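Local coordinates for beta-N-acetylhexosaminidase (Akkermansia muciniphila, PDB 6JEB), which hydrolyses terminal non-reducing N-acetylglucosamine and N-acetylgalactosamine units from beta-linked glycans, including N-glycans and chitobiose, as a zinc-binding glycoside hydrolase of family 20, at residues Asn220-Leu224 and Glu258-Leu263; Arg66-Gln71 and Phe447-Arg451; Ser154-Ile159 and Ala465-Glu469. All blocks are in the same frame, centred on the assembly; numbering follows the deposited sequence.

Contact 1: Asn220-Leu224 and Glu258-Leu263; sequences NSKEL and EAPTEL. With ACM (acetamide), chain C.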
ATOM      1  N   ASN A 220      -0.348 -20.945  -5.385  1.00 21.60           N
ATOM      2  CA  ASN A 220      -1.277 -20.865  -4.269  1.00 22.23           C
ATOM      3  C   ASN A 220      -1.022 -21.997  -3.283  1.00 18.68           C
ATOM      4  O   ASN A 220      -0.816 -23.150  -3.679  1.00 21.35           O
ATOM      5  CB  ASN A 220      -2.719 -20.936  -4.795  1.00 26.11           C
ATOM      6  CG  ASN A 220      -3.768 -20.923  -3.683  1.00 28.89           C
ATOM      7  OD1 ASN A 220      -4.393 -21.949  -3.394  1.00 32.07           O
ATOM      8  ND2 ASN A 220      -3.977 -19.762  -3.070  1.00 24.78           N
ATOM      9  N   SER A 221      -1.026 -21.655  -1.999  1.00 16.35           N
ATOM     10  CA  SER A 221      -0.969 -22.630  -0.922  1.00 15.59           C
ATOM     11  C   SER A 221      -2.367 -22.837  -0.350  1.00 16.26           C
ATOM     12  O   SER A 221      -3.119 -21.874  -0.166  1.00 17.45           O
ATOM     13  CB  SER A 221      -0.046 -22.126   0.187  1.00 16.02           C
ATOM     14  OG  SER A 221      -0.166 -22.943   1.341  1.00 16.24           O
ATOM     15  N   LYS A 222      -2.716 -24.096  -0.083  1.00 16.31           N
ATOM     16  CA  LYS A 222      -3.994 -24.433   0.534  1.00 17.81           C
ATOM     17  C   LYS A 222      -3.924 -24.486   2.054  1.00 16.25           C
ATOM     18  O   LYS A 222      -4.937 -24.794   2.695  1.00 18.10           O
ATOM     19  CB  LYS A 222      -4.502 -25.785   0.012  1.00 21.16           C
ATOM     20  CG  LYS A 222      -4.718 -25.845  -1.492  1.00 26.80           C
ATOM     21  CD  LYS A 222      -5.140 -27.245  -1.927  1.00 32.24           C
ATOM     22  CE  LYS A 222      -5.409 -27.303  -3.423  1.00 36.64           C
ATOM     23  NZ  LYS A 222      -5.796 -28.673  -3.876  1.00 40.28           N
ATOM     24  N   GLU A 223      -2.766 -24.195   2.649  1.00 15.33           N
ATOM     25  CA  GLU A 223      -2.564 -24.369   4.087  1.00 15.56           C
ATOM     26  C   GLU A 223      -3.218 -23.226   4.858  1.00 15.47           C
ATOM     27  O   GLU A 223      -2.733 -22.091   4.833  1.00 18.22           O
ATOM     28  CB  GLU A 223      -1.070 -24.436   4.389  1.00 17.48           C
ATOM     29  CG  GLU A 223      -0.380 -25.646   3.798  1.00 19.23           C
ATOM     30  CD  GLU A 223      -0.875 -26.944   4.405  1.00 22.80           C
ATOM     31  OE1 GLU A 223      -1.353 -26.919   5.560  1.00 24.31           O
ATOM     32  OE2 GLU A 223      -0.784 -27.991   3.732  1.00 23.48           O
ATOM     33  N   LEU A 224      -4.302 -23.521   5.571  1.00 14.48           N
ATOM     34  CA  LEU A 224      -4.968 -22.539   6.413  1.00 13.58           C
ATOM     35  C   LEU A 224      -4.721 -22.873   7.880  1.00 13.40           C
ATOM     36  O   LEU A 224      -4.752 -24.046   8.272  1.00 15.22           O
ATOM     37  CB  LEU A 224      -6.484 -22.532   6.161  1.00 13.75           C
ATOM     38  CG  LEU A 224      -6.973 -22.360   4.718  1.00 15.04           C
ATOM     39  CD1 LEU A 224      -8.472 -22.123   4.690  1.00 16.22           C
ATOM     40  CD2 LEU A 224      -6.254 -21.218   4.012  1.00 16.43           C
ATOM     41  N   GLU A 258      -7.047 -15.284  -1.324  1.00 14.76           N
ATOM     42  CA  GLU A 258      -6.640 -16.554  -1.930  1.00 14.82           C
ATOM     43  C   GLU A 258      -6.537 -17.664  -0.890  1.00 15.57           C
ATOM     44  O   GLU A 258      -5.515 -18.350  -0.767  1.00 16.51           O
ATOM     45  CB  GLU A 258      -5.346 -16.400  -2.734  1.00 16.09           C
ATOM     46  CG  GLU A 258      -5.449 -15.321  -3.807  1.00 16.58           C
ATOM     47  CD  GLU A 258      -4.134 -15.055  -4.519  1.00 16.59           C
ATOM     48  OE1 GLU A 258      -3.078 -15.036  -3.854  1.00 19.28           O
ATOM     49  OE2 GLU A 258      -4.157 -14.846  -5.750  1.00 20.38           O
ATOM     50  N   ALA A 259      -7.619 -17.828  -0.125  1.00 15.63           N
ATOM     51  CA  ALA A 259      -7.693 -18.783   0.979  1.00 15.63           C
ATOM     52  C   ALA A 259      -8.745 -19.835   0.645  1.00 18.18           C
ATOM     53  O   ALA A 259      -9.853 -19.818   1.205  1.00 18.78           O
ATOM     54  CB  ALA A 259      -8.008 -18.079   2.298  1.00 17.68           C
ATOM     55  N   PRO A 260      -8.430 -20.777  -0.248  1.00 18.57           N
ATOM     56  CA  PRO A 260      -9.386 -21.849  -0.543  1.00 19.22           C
ATOM     57  C   PRO A 260      -9.597 -22.695   0.702  1.00 17.45           C
ATOM     58  O   PRO A 260      -8.688 -22.880   1.512  1.00 19.52           O
ATOM     59  CB  PRO A 260      -8.683 -22.649  -1.642  1.00 20.16           C
ATOM     60  CG  PRO A 260      -7.233 -22.454  -1.363  1.00 20.15           C
ATOM     61  CD  PRO A 260      -7.113 -21.031  -0.863  1.00 19.61           C
ATOM     62  N   THR A 261     -10.811 -23.214   0.857  1.00 17.75           N
ATOM     63  CA  THR A 261     -11.196 -23.817   2.127  1.00 17.60           C
ATOM     64  C   THR A 261     -11.197 -25.341   2.111  1.00 18.03           C
ATOM     65  O   THR A 261     -11.689 -25.953   3.064  1.00 19.01           O
ATOM     66  CB  THR A 261     -12.551 -23.282   2.579  1.00 19.21           C
ATOM     67  OG1 THR A 261     -13.487 -23.421   1.510  1.00 20.78           O
ATOM     68  CG2 THR A 261     -12.443 -21.807   2.975  1.00 19.91           C
ATOM     69  N   GLU A 262     -10.627 -25.958   1.074  1.00 17.67           N
ATOM     70  CA  GLU A 262     -10.585 -27.415   0.960  1.00 19.07           C
ATOM     71  C   GLU A 262     -10.100 -28.088   2.243  1.00 18.75           C
ATOM     72  O   GLU A 262     -10.689 -29.076   2.697  1.00 20.06           O
ATOM     73  CB  GLU A 262      -9.682 -27.797  -0.213  1.00 24.15           C
ATOM     74  CG  GLU A 262      -9.394 -29.277  -0.321  1.00 30.72           C
ATOM     75  CD  GLU A 262      -8.352 -29.587  -1.377  1.00 36.92           C
ATOM     76  OE1 GLU A 262      -8.163 -28.757  -2.291  1.00 38.57           O
ATOM     77  OE2 GLU A 262      -7.716 -30.658  -1.287  1.00 39.87           O
ATOM     78  N   LEU A 263      -9.016 -27.578   2.839  1.00 17.42           N
ATOM     79  CA  LEU A 263      -8.469 -28.259   4.012  1.00 17.01           C
ATOM     80  C   LEU A 263      -9.322 -28.042   5.257  1.00 16.80           C
ATOM     81  O   LEU A 263      -9.388 -28.934   6.111  1.00 18.39           O
ATOM     82  CB  LEU A 263      -7.002 -27.881   4.248  1.00 17.27           C
ATOM     83  CG  LEU A 263      -6.039 -28.316   3.137  1.00 18.06           C
ATOM     84  CD1 LEU A 263      -4.579 -28.101   3.551  1.00 18.32           C
ATOM     85  CD2 LEU A 263      -6.277 -29.770   2.739  1.00 19.41           C
TER
HETATM   86  C1  ACM C 502      -3.713 -10.455  -3.678  1.00 15.50           C
HETATM   87  O   ACM C 502      -3.430 -10.031  -4.754  1.00 17.41           O
HETATM   88  N   ACM C 502      -3.364 -11.804  -3.368  1.00 12.42           N
HETATM   89  C2  ACM C 502      -4.436  -9.643  -2.618  1.00 14.59           C
HETATM   90  O   HOH W   1      -1.793 -17.663  -3.874  1.00 18.78           O
HETATM   91  O   HOH W   2      -3.258 -19.233   0.472  1.00 15.69           O
HETATM   92  O   HOH W   3      -7.583 -25.225   2.117  1.00 18.71           O

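Contact 2: Arg66-Gln71 and Phe447-Arg451; sequences RQLRDQ and FILKR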
ATOM      1  N   ARG A  66       8.243  21.994  -1.936  1.00 14.65           N
ATOM      2  CA  ARG A  66       9.431  21.242  -2.324  0.70 14.70           C
ATOM      3  C   ARG A  66       9.469  21.030  -3.835  1.00 15.19           C
ATOM      4  O   ARG A  66      10.514  21.205  -4.473  1.00 15.54           O
ATOM      5  CB  ARG A  66       9.420  19.910  -1.565  0.70 16.06           C
ATOM      6  CG  ARG A  66      10.599  18.995  -1.777  0.70 17.62           C
ATOM      7  CD  ARG A  66      10.633  17.892  -0.696  0.70 18.83           C
ATOM      8  NE  ARG A  66       9.365  17.169  -0.610  0.70 19.20           N
ATOM      9  CZ  ARG A  66       8.925  16.526   0.470  0.70 18.07           C
ATOM     10  NH1 ARG A  66       9.644  16.497   1.591  0.70 19.53           N
ATOM     11  NH2 ARG A  66       7.762  15.898   0.426  0.70 13.45           N
ATOM     12  N   GLN A  67       8.328  20.646  -4.425  1.00 14.18           N
ATOM     13  CA  GLN A  67       8.287  20.444  -5.870  1.00 13.21           C
ATOM     14  C   GLN A  67       8.499  21.756  -6.613  1.00 15.20           C
ATOM     15  O   GLN A  67       9.180  21.787  -7.647  1.00 16.26           O
ATOM     16  CB  GLN A  67       6.976  19.777  -6.292  1.00 14.35           C
ATOM     17  CG  GLN A  67       6.856  18.348  -5.787  1.00 13.96           C
ATOM     18  CD  GLN A  67       5.833  17.534  -6.559  1.00 13.07           C
ATOM     19  OE1 GLN A  67       5.155  18.050  -7.450  1.00 14.60           O
ATOM     20  NE2 GLN A  67       5.724  16.250  -6.229  1.00 13.16           N
ATOM     21  N   LEU A  68       7.929  22.852  -6.101  1.00 14.55           N
ATOM     22  CA  LEU A  68       8.145  24.153  -6.731  1.00 14.52           C
ATOM     23  C   LEU A  68       9.605  24.574  -6.635  1.00 15.44           C
ATOM     24  O   LEU A  68      10.139  25.187  -7.568  1.00 16.07           O
ATOM     25  CB  LEU A  68       7.236  25.207  -6.102  1.00 15.44           C
ATOM     26  CG  LEU A  68       5.751  25.071  -6.424  1.00 16.55           C
ATOM     27  CD1 LEU A  68       4.982  26.116  -5.644  1.00 17.60           C
ATOM     28  CD2 LEU A  68       5.507  25.211  -7.924  1.00 18.21           C
ATOM     29  N   ARG A  69      10.265  24.259  -5.515  1.00 15.51           N
ATOM     30  CA  ARG A  69      11.690  24.555  -5.402  1.00 15.70           C
ATOM     31  C   ARG A  69      12.504  23.739  -6.396  1.00 16.22           C
ATOM     32  O   ARG A  69      13.471  24.249  -6.982  1.00 17.94           O
ATOM     33  CB  ARG A  69      12.168  24.331  -3.969  1.00 17.16           C
ATOM     34  CG  ARG A  69      11.641  25.386  -3.027  1.00 18.60           C
ATOM     35  CD  ARG A  69      11.965  25.133  -1.577  1.00 23.58           C
ATOM     36  NE  ARG A  69      11.613  26.319  -0.801  1.00 26.60           N
ATOM     37  CZ  ARG A  69      11.395  26.339   0.507  1.00 29.37           C
ATOM     38  NH1 ARG A  69      11.480  25.221   1.221  1.00 31.32           N
ATOM     39  NH2 ARG A  69      11.085  27.486   1.096  1.00 28.08           N
ATOM     40  N   ASP A  70      12.134  22.472  -6.599  1.00 16.15           N
ATOM     41  CA  ASP A  70      12.811  21.669  -7.610  1.00 16.54           C
ATOM     42  C   ASP A  70      12.584  22.242  -9.004  1.00 16.87           C
ATOM     43  O   ASP A  70      13.507  22.284  -9.828  1.00 18.33           O
ATOM     44  CB  ASP A  70      12.361  20.208  -7.524  1.00 17.22           C
ATOM     45  CG  ASP A  70      12.835  19.521  -6.245  1.00 18.99           C
ATOM     46  OD1 ASP A  70      13.769  20.036  -5.590  1.00 19.87           O
ATOM     47  OD2 ASP A  70      12.276  18.459  -5.895  1.00 16.78           O
ATOM     48  N   GLN A  71      11.363  22.708  -9.284  1.00 16.38           N
ATOM     49  CA  GLN A  71      11.102  23.352 -10.567  1.00 17.13           C
ATOM     50  C   GLN A  71      11.938  24.619 -10.731  1.00 17.27           C
ATOM     51  O   GLN A  71      12.600  24.816 -11.763  1.00 19.78           O
ATOM     52  CB  GLN A  71       9.610  23.656 -10.723  1.00 17.48           C
ATOM     53  CG  GLN A  71       9.294  24.246 -12.096  1.00 19.87           C
ATOM     54  CD  GLN A  71       7.812  24.493 -12.319  1.00 23.15           C
ATOM     55  OE1 GLN A  71       6.967  24.006 -11.566  1.00 24.66           O
ATOM     56  NE2 GLN A  71       7.491  25.244 -13.365  1.00 25.83           N
ATOM     57  N   PHE A 447      13.549  16.463 -11.585  1.00 18.89           N
ATOM     58  CA  PHE A 447      13.329  16.690 -10.156  1.00 18.56           C
ATOM     59  C   PHE A 447      13.811  15.494  -9.347  1.00 17.91           C
ATOM     60  O   PHE A 447      14.517  15.646  -8.340  1.00 19.59           O
ATOM     61  CB  PHE A 447      11.845  16.910  -9.837  1.00 17.35           C
ATOM     62  CG  PHE A 447      11.195  18.083 -10.532  1.00 17.00           C
ATOM     63  CD1 PHE A 447      11.917  18.999 -11.279  1.00 17.40           C
ATOM     64  CD2 PHE A 447       9.825  18.261 -10.407  1.00 17.77           C
ATOM     65  CE1 PHE A 447      11.273  20.060 -11.908  1.00 17.54           C
ATOM     66  CE2 PHE A 447       9.174  19.321 -11.024  1.00 18.11           C
ATOM     67  CZ  PHE A 447       9.902  20.223 -11.778  1.00 17.87           C
ATOM     68  N   ILE A 448      13.418  14.289  -9.767  1.00 17.02           N
ATOM     69  CA  ILE A 448      13.737  13.085  -9.007  1.00 16.70           C
ATOM     70  C   ILE A 448      15.217  12.728  -9.161  1.00 18.54           C
ATOM     71  O   ILE A 448      15.850  12.229  -8.221  1.00 18.58           O
ATOM     72  CB  ILE A 448      12.777  11.945  -9.411  1.00 16.52           C
ATOM     73  CG1 ILE A 448      11.323  12.308  -9.047  1.00 15.25           C
ATOM     74  CG2 ILE A 448      13.187  10.622  -8.768  1.00 16.01           C
ATOM     75  CD1 ILE A 448      11.071  12.513  -7.561  1.00 16.22           C
ATOM     76  N   LEU A 449      15.801  12.992 -10.330  1.00 18.45           N
ATOM     77  CA  LEU A 449      17.241  12.806 -10.486  1.00 20.58           C
ATOM     78  C   LEU A 449      18.008  13.702  -9.522  1.00 23.95           C
ATOM     79  O   LEU A 449      18.962  13.262  -8.866  1.00 24.95           O
ATOM     80  CB  LEU A 449      17.654  13.111 -11.926  1.00 22.64           C
ATOM     81  CG  LEU A 449      17.537  11.970 -12.930  1.00 25.23           C
ATOM     82  CD1 LEU A 449      17.711  12.509 -14.342  1.00 25.85           C
ATOM     83  CD2 LEU A 449      18.570  10.874 -12.631  1.00 24.99           C
ATOM     84  N   LYS A 450      17.605  14.971  -9.432  1.00 22.85           N
ATOM     85  CA  LYS A 450      18.285  15.921  -8.557  1.00 25.72           C
ATOM     86  C   LYS A 450      18.106  15.542  -7.093  1.00 24.74           C
ATOM     87  O   LYS A 450      19.078  15.489  -6.330  1.00 26.55           O
ATOM     88  CB  LYS A 450      17.731  17.325  -8.815  1.00 29.98           C
ATOM     89  CG  LYS A 450      18.220  18.407  -7.853  1.00 35.97           C
ATOM     90  CD  LYS A 450      17.324  19.641  -7.928  1.00 40.79           C
ATOM     91  CE  LYS A 450      17.948  20.864  -7.266  1.00 43.67           C
ATOM     92  NZ  LYS A 450      18.137  20.707  -5.794  1.00 45.26           N
ATOM     93  N   ARG A 451      16.869  15.250  -6.689  1.00 22.68           N
ATOM     94  CA  ARG A 451      16.580  15.108  -5.269  1.00 22.06           C
ATOM     95  C   ARG A 451      16.936  13.723  -4.751  1.00 21.35           C
ATOM     96  O   ARG A 451      17.407  13.584  -3.615  1.00 23.88           O
ATOM     97  CB  ARG A 451      15.104  15.411  -5.006  1.00 21.84           C
ATOM     98  CG  ARG A 451      14.671  15.190  -3.570  1.00 22.07           C
ATOM     99  CD  ARG A 451      13.304  15.790  -3.311  1.00 21.51           C
ATOM    100  NE  ARG A 451      13.320  17.239  -3.477  1.00 21.25           N
ATOM    101  CZ  ARG A 451      13.697  18.089  -2.530  1.00 24.13           C
ATOM    102  NH1 ARG A 451      14.074  17.631  -1.340  1.00 25.53           N
ATOM    103  NH2 ARG A 451      13.691  19.398  -2.769  1.00 24.05           N
TER
HETATM  104  O   HOH W   4      15.243  22.147  -4.735  1.00 42.87           O
HETATM  105  O   HOH W   5      16.263  18.915  -4.989  1.00 48.49           O

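Contact 3: Ser154-Ile159 and Ala465-Glu469; sequences SFGDGI and AFRWE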
ATOM      1  N   SER A 154      14.966 -18.987  -4.556  1.00 13.92           N
ATOM      2  CA  SER A 154      13.795 -18.409  -5.214  1.00 14.82           C
ATOM      3  C   SER A 154      13.772 -18.904  -6.654  1.00 14.99           C
ATOM      4  O   SER A 154      14.718 -18.661  -7.410  1.00 15.24           O
ATOM      5  CB  SER A 154      13.852 -16.880  -5.185  1.00 14.92           C
ATOM      6  OG  SER A 154      14.144 -16.393  -3.880  1.00 14.77           O
ATOM      7  N   PHE A 155      12.705 -19.600  -7.033  1.00 15.56           N
ATOM      8  CA  PHE A 155      12.515 -20.030  -8.424  1.00 16.75           C
ATOM      9  C   PHE A 155      13.722 -20.800  -8.957  1.00 18.54           C
ATOM     10  O   PHE A 155      14.180 -20.580 -10.081  1.00 18.91           O
ATOM     11  CB  PHE A 155      12.162 -18.852  -9.337  1.00 17.43           C
ATOM     12  CG  PHE A 155      11.143 -17.929  -8.753  1.00 17.74           C
ATOM     13  CD1 PHE A 155       9.800 -18.279  -8.728  1.00 19.55           C
ATOM     14  CD2 PHE A 155      11.527 -16.715  -8.209  1.00 18.65           C
ATOM     15  CE1 PHE A 155       8.855 -17.426  -8.172  1.00 22.37           C
ATOM     16  CE2 PHE A 155      10.596 -15.861  -7.666  1.00 20.80           C
ATOM     17  CZ  PHE A 155       9.259 -16.215  -7.639  1.00 22.23           C
ATOM     18  N   GLY A 156      14.250 -21.705  -8.137  1.00 16.96           N
ATOM     19  CA  GLY A 156      15.340 -22.558  -8.578  1.00 16.48           C
ATOM     20  C   GLY A 156      16.688 -21.886  -8.696  1.00 16.18           C
ATOM     21  O   GLY A 156      17.614 -22.495  -9.244  1.00 18.97           O
ATOM     22  N   ASP A 157      16.845 -20.660  -8.189  1.00 15.09           N
ATOM     23  CA  ASP A 157      18.095 -19.931  -8.386  1.00 15.93           C
ATOM     24  C   ASP A 157      19.214 -20.368  -7.454  1.00 15.42           C
ATOM     25  O   ASP A 157      20.339 -19.877  -7.603  1.00 16.57           O
ATOM     26  CB  ASP A 157      17.886 -18.409  -8.311  1.00 15.15           C
ATOM     27  CG  ASP A 157      17.493 -17.911  -6.917  1.00 15.30           C
ATOM     28  OD1 ASP A 157      17.476 -18.698  -5.937  1.00 14.83           O
ATOM     29  OD2 ASP A 157      17.189 -16.701  -6.810  1.00 15.61           O
ATOM     30  N   GLY A 158      18.935 -21.262  -6.506  1.00 14.79           N
ATOM     31  CA  GLY A 158      19.947 -21.744  -5.588  1.00 14.17           C
ATOM     32  C   GLY A 158      20.442 -20.746  -4.566  1.00 14.69           C
ATOM     33  O   GLY A 158      21.418 -21.038  -3.865  1.00 15.89           O
ATOM     34  N   ILE A 159      19.796 -19.591  -4.434  1.00 14.01           N
ATOM     35  CA  ILE A 159      20.317 -18.496  -3.625  1.00 14.33           C
ATOM     36  C   ILE A 159      19.403 -18.306  -2.416  1.00 14.58           C
ATOM     37  O   ILE A 159      18.270 -17.822  -2.563  1.00 13.85           O
ATOM     38  CB  ILE A 159      20.461 -17.210  -4.446  1.00 14.77           C
ATOM     39  CG1 ILE A 159      21.593 -17.392  -5.469  1.00 16.96           C
ATOM     40  CG2 ILE A 159      20.726 -16.009  -3.537  1.00 14.43           C
ATOM     41  CD1 ILE A 159      21.661 -16.292  -6.493  1.00 18.08           C
ATOM     42  N   ALA A 465      18.373  -6.028 -14.841  1.00 25.17           N
ATOM     43  CA  ALA A 465      18.372  -7.434 -15.214  1.00 24.78           C
ATOM     44  C   ALA A 465      17.871  -8.308 -14.070  1.00 23.82           C
ATOM     45  O   ALA A 465      18.058  -7.996 -12.892  1.00 25.77           O
ATOM     46  CB  ALA A 465      19.788  -7.868 -15.582  1.00 27.53           C
ATOM     47  N   PHE A 466      17.239  -9.423 -14.435  1.00 24.01           N
ATOM     48  CA  PHE A 466      16.807 -10.446 -13.494  1.00 23.96           C
ATOM     49  C   PHE A 466      17.685 -11.680 -13.645  1.00 27.19           C
ATOM     50  O   PHE A 466      18.258 -11.927 -14.710  1.00 29.82           O
ATOM     51  CB  PHE A 466      15.354 -10.864 -13.749  1.00 22.41           C
ATOM     52  CG  PHE A 466      14.360  -9.760 -13.560  1.00 20.18           C
ATOM     53  CD1 PHE A 466      13.857  -9.479 -12.301  1.00 20.00           C
ATOM     54  CD2 PHE A 466      13.914  -9.011 -14.640  1.00 20.71           C
ATOM     55  CE1 PHE A 466      12.931  -8.462 -12.117  1.00 18.54           C
ATOM     56  CE2 PHE A 466      12.986  -7.995 -14.462  1.00 19.20           C
ATOM     57  CZ  PHE A 466      12.495  -7.717 -13.200  1.00 18.86           C
ATOM     58  N   ARG A 467      17.779 -12.464 -12.576  1.00 28.98           N
ATOM     59  CA  ARG A 467      18.573 -13.683 -12.621  1.00 30.28           C
ATOM     60  C   ARG A 467      17.769 -14.906 -13.044  1.00 32.52           C
ATOM     61  O   ARG A 467      18.364 -15.952 -13.329  1.00 36.36           O
ATOM     62  CB  ARG A 467      19.229 -13.955 -11.263  1.00 32.77           C
ATOM     63  CG  ARG A 467      18.320 -14.665 -10.272  1.00 31.39           C
ATOM     64  CD  ARG A 467      19.068 -15.043  -8.998  1.00 32.98           C
ATOM     65  NE  ARG A 467      19.556 -13.869  -8.283  1.00 35.52           N
ATOM     66  CZ  ARG A 467      18.992 -13.370  -7.189  1.00 37.43           C
ATOM     67  NH1 ARG A 467      17.919 -13.952  -6.670  1.00 35.24           N
ATOM     68  NH2 ARG A 467      19.504 -12.292  -6.609  1.00 37.99           N
ATOM     69  N   TRP A 468      16.445 -14.807 -13.096  1.00 30.60           N
ATOM     70  CA  TRP A 468      15.590 -15.956 -13.351  1.00 31.61           C
ATOM     71  C   TRP A 468      15.236 -16.047 -14.828  1.00 40.31           C
ATOM     72  O   TRP A 468      14.960 -15.032 -15.473  1.00 41.12           O
ATOM     73  CB  TRP A 468      14.302 -15.851 -12.536  1.00 27.90           C
ATOM     74  CG  TRP A 468      14.531 -15.605 -11.083  1.00 24.11           C
ATOM     75  CD1 TRP A 468      15.139 -16.445 -10.192  1.00 22.19           C
ATOM     76  CD2 TRP A 468      14.141 -14.445 -10.339  1.00 20.06           C
ATOM     77  NE1 TRP A 468      15.167 -15.870  -8.948  1.00 21.07           N
ATOM     78  CE2 TRP A 468      14.556 -14.645  -9.008  1.00 19.97           C
ATOM     79  CE3 TRP A 468      13.484 -13.254 -10.672  1.00 22.16           C
ATOM     80  CZ2 TRP A 468      14.331 -13.703  -8.003  1.00 18.75           C
ATOM     81  CZ3 TRP A 468      13.267 -12.322  -9.680  1.00 21.28           C
ATOM     82  CH2 TRP A 468      13.684 -12.553  -8.358  1.00 19.70           C
ATOM     83  N   GLU A 469      15.243 -17.272 -15.348  1.00 50.60           N
ATOM     84  CA  GLU A 469      14.744 -17.576 -16.692  1.00 57.02           C
ATOM     85  C   GLU A 469      15.283 -16.644 -17.778  1.00 56.33           C
ATOM     86  O   GLU A 469      14.678 -16.495 -18.842  1.00 56.59           O
ATOM     87  CB  GLU A 469      13.212 -17.579 -16.687  1.00 63.36           C
ATOM     88  CG  GLU A 469      12.621 -18.602 -15.722  1.00 69.23           C
ATOM     89  CD  GLU A 469      11.535 -18.025 -14.829  1.00 72.22           C
ATOM     90  OE1 GLU A 469      10.548 -17.482 -15.369  1.00 74.59           O
ATOM     91  OE2 GLU A 469      11.672 -18.116 -13.587  1.00 69.53           O
TER
HETATM   92  O   HOH W   6      13.982 -19.580 -12.369  1.00 65.38           O

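Contact 1: Asn220-Leu224 and Glu258-Leu263
Three waters and one direct hydrogen bond from the side-chain amide of N220 join N220 and its neighbours to the catalytic E258 and the residues after it, so much of the polar link between these loops of the family 20 (beta/alpha)8 barrel runs through bound waters. N220 ND2 donates to E258 O at 3.1 Å; the oxygen lies in the amide plane of N220 (2° out of it), whereas the donor stands above the carbonyl plane, off any lone pair. CG of N220 is anti to the backbone N (chi1 177°), which turns the amide across the gap and sets OD1 against CG of P260. Water 1 accepts from the same ND2 and donates to E258 OE1. That carboxylate oxygen is also hydrogen-bonded to H193 of the charge relay and lies 3.3 Å from N of the bound acetamide, consistent with a second-shell position for N220. Water 2 donates to both S221 O and E258 O. Further along, L224 packs its CD2 on A259 CB (4.0 Å), and L263 CD1 rests against K222 O. E223 points its carboxylate to K209. Water 3 donates to K222 O and P260 O and accepts from L263 N in the first turn of helix 262-266. At the outer end the extended K222 chain carries NZ to the syn side of E262 OE1, a salt bridge of 2.8 Å.

Contact 2: Arg66-Gln71 and Phe447-Arg451
D70 and R451 meet in a side-on, two-nitrogen salt bridge: R451 NE donates to D70 OD2 at 2.9 Å, and NH2 donates to OD1. The two bonds are not equivalent. The NE bond is nearly straight (172°), uses the syn lone pair of OD2 and keeps to the guanidinium plane, whereas the NH2 bond is more bent and tilts from both planes. A turn at chi3 (-64°) in R451, after a first part that runs extended, brings the NE/NH2 edge of the guanidinium to the carboxylate, with D70 CG in its plane. In the conformer of R66 described here, one of two, CG lies over one face of that guanidinium, so this cover is uncertain. The elements involved are helix 55-73, which packs on the sheet of the N-terminal domain, and helix 434-452, near the C-terminus of the chain; their short segments cross at 96°, with axes 10.3 Å apart at closest approach. Y118 of helix 106-118 touches F447 and R451 and hydrogen-bonds D70 OD2, which therefore has two partners. F447 turns one face of its ring to helix 55-73. D70 CB makes a CH-pi contact with that face, 4.2 Å from the ring centroid and offset toward the rim, while Q71 runs alongside and brings CB to 3.6 Å from F447 CZ. Towards solvent, K450 NZ stays 4.4 Å from D70 OD1, and water 5 links them, donating to OD1 at 2.8 Å and accepting from NZ.

Contact 3: Ser154-Ile159 and Ala465-Glu469
W468 is gripped on both faces and at its edge. F155 directs its ring edge at one face in a T-shaped (edge-to-face) pair, with planes 75° apart and CD2 of F155 3.8 Å from CE2 of W468. R467 CG lies over the opposite face. At the indole edge, NE1 donates to D157 OD2 at 3.1 Å, and R467 NH1 forms a salt bridge with the same oxygen at 2.8 Å; the two donors arrive from opposite faces of the carboxylate plane. The other oxygen, OD1, accepts from S154 N and I159 N, the latter closing an Asx turn. A chi1 of 67° holds the D157 carboxylate where OD1 serves its own loop while OD2 faces W468 and R467. D157 also ends a type I' beta turn begun at S154, in the loop joining strands 150-151 and 161-162, so this hairpin of the catalytic domain receives the C-terminal tail of the chain. F155 additionally makes a cation-pi contact with R403 and lies near the substrate-binding E402. The outer side is looser: I159 CD1 lies 3.7 Å above one guanidinium face of R467, toward its rim, and the terminal E469, salt-bridged to R403, is poorly ordered, so its water bridge to F155 O is doubtful.

All three contacts are partly buried, and none lies in the barrel core; their centres stand 24 to 26 Å from the centre of the chain. Contacts 1 and 2 occupy opposite sides of that centre, about 47 Å apart between centres. Contacts 1 and 3 both involve loops of the catalytic domain, with nearest atoms about 10 Å apart, and each approaches the substrate site, contact 1 directly through E258. Contact 2 alone joins two helices, away from annotated sites. Chemistry follows place: water bridges are prominent in contact 1, whereas carboxylate-arginine pairs beside aromatic rings mark contacts 2 and 3, which share the C-terminal part of the chain.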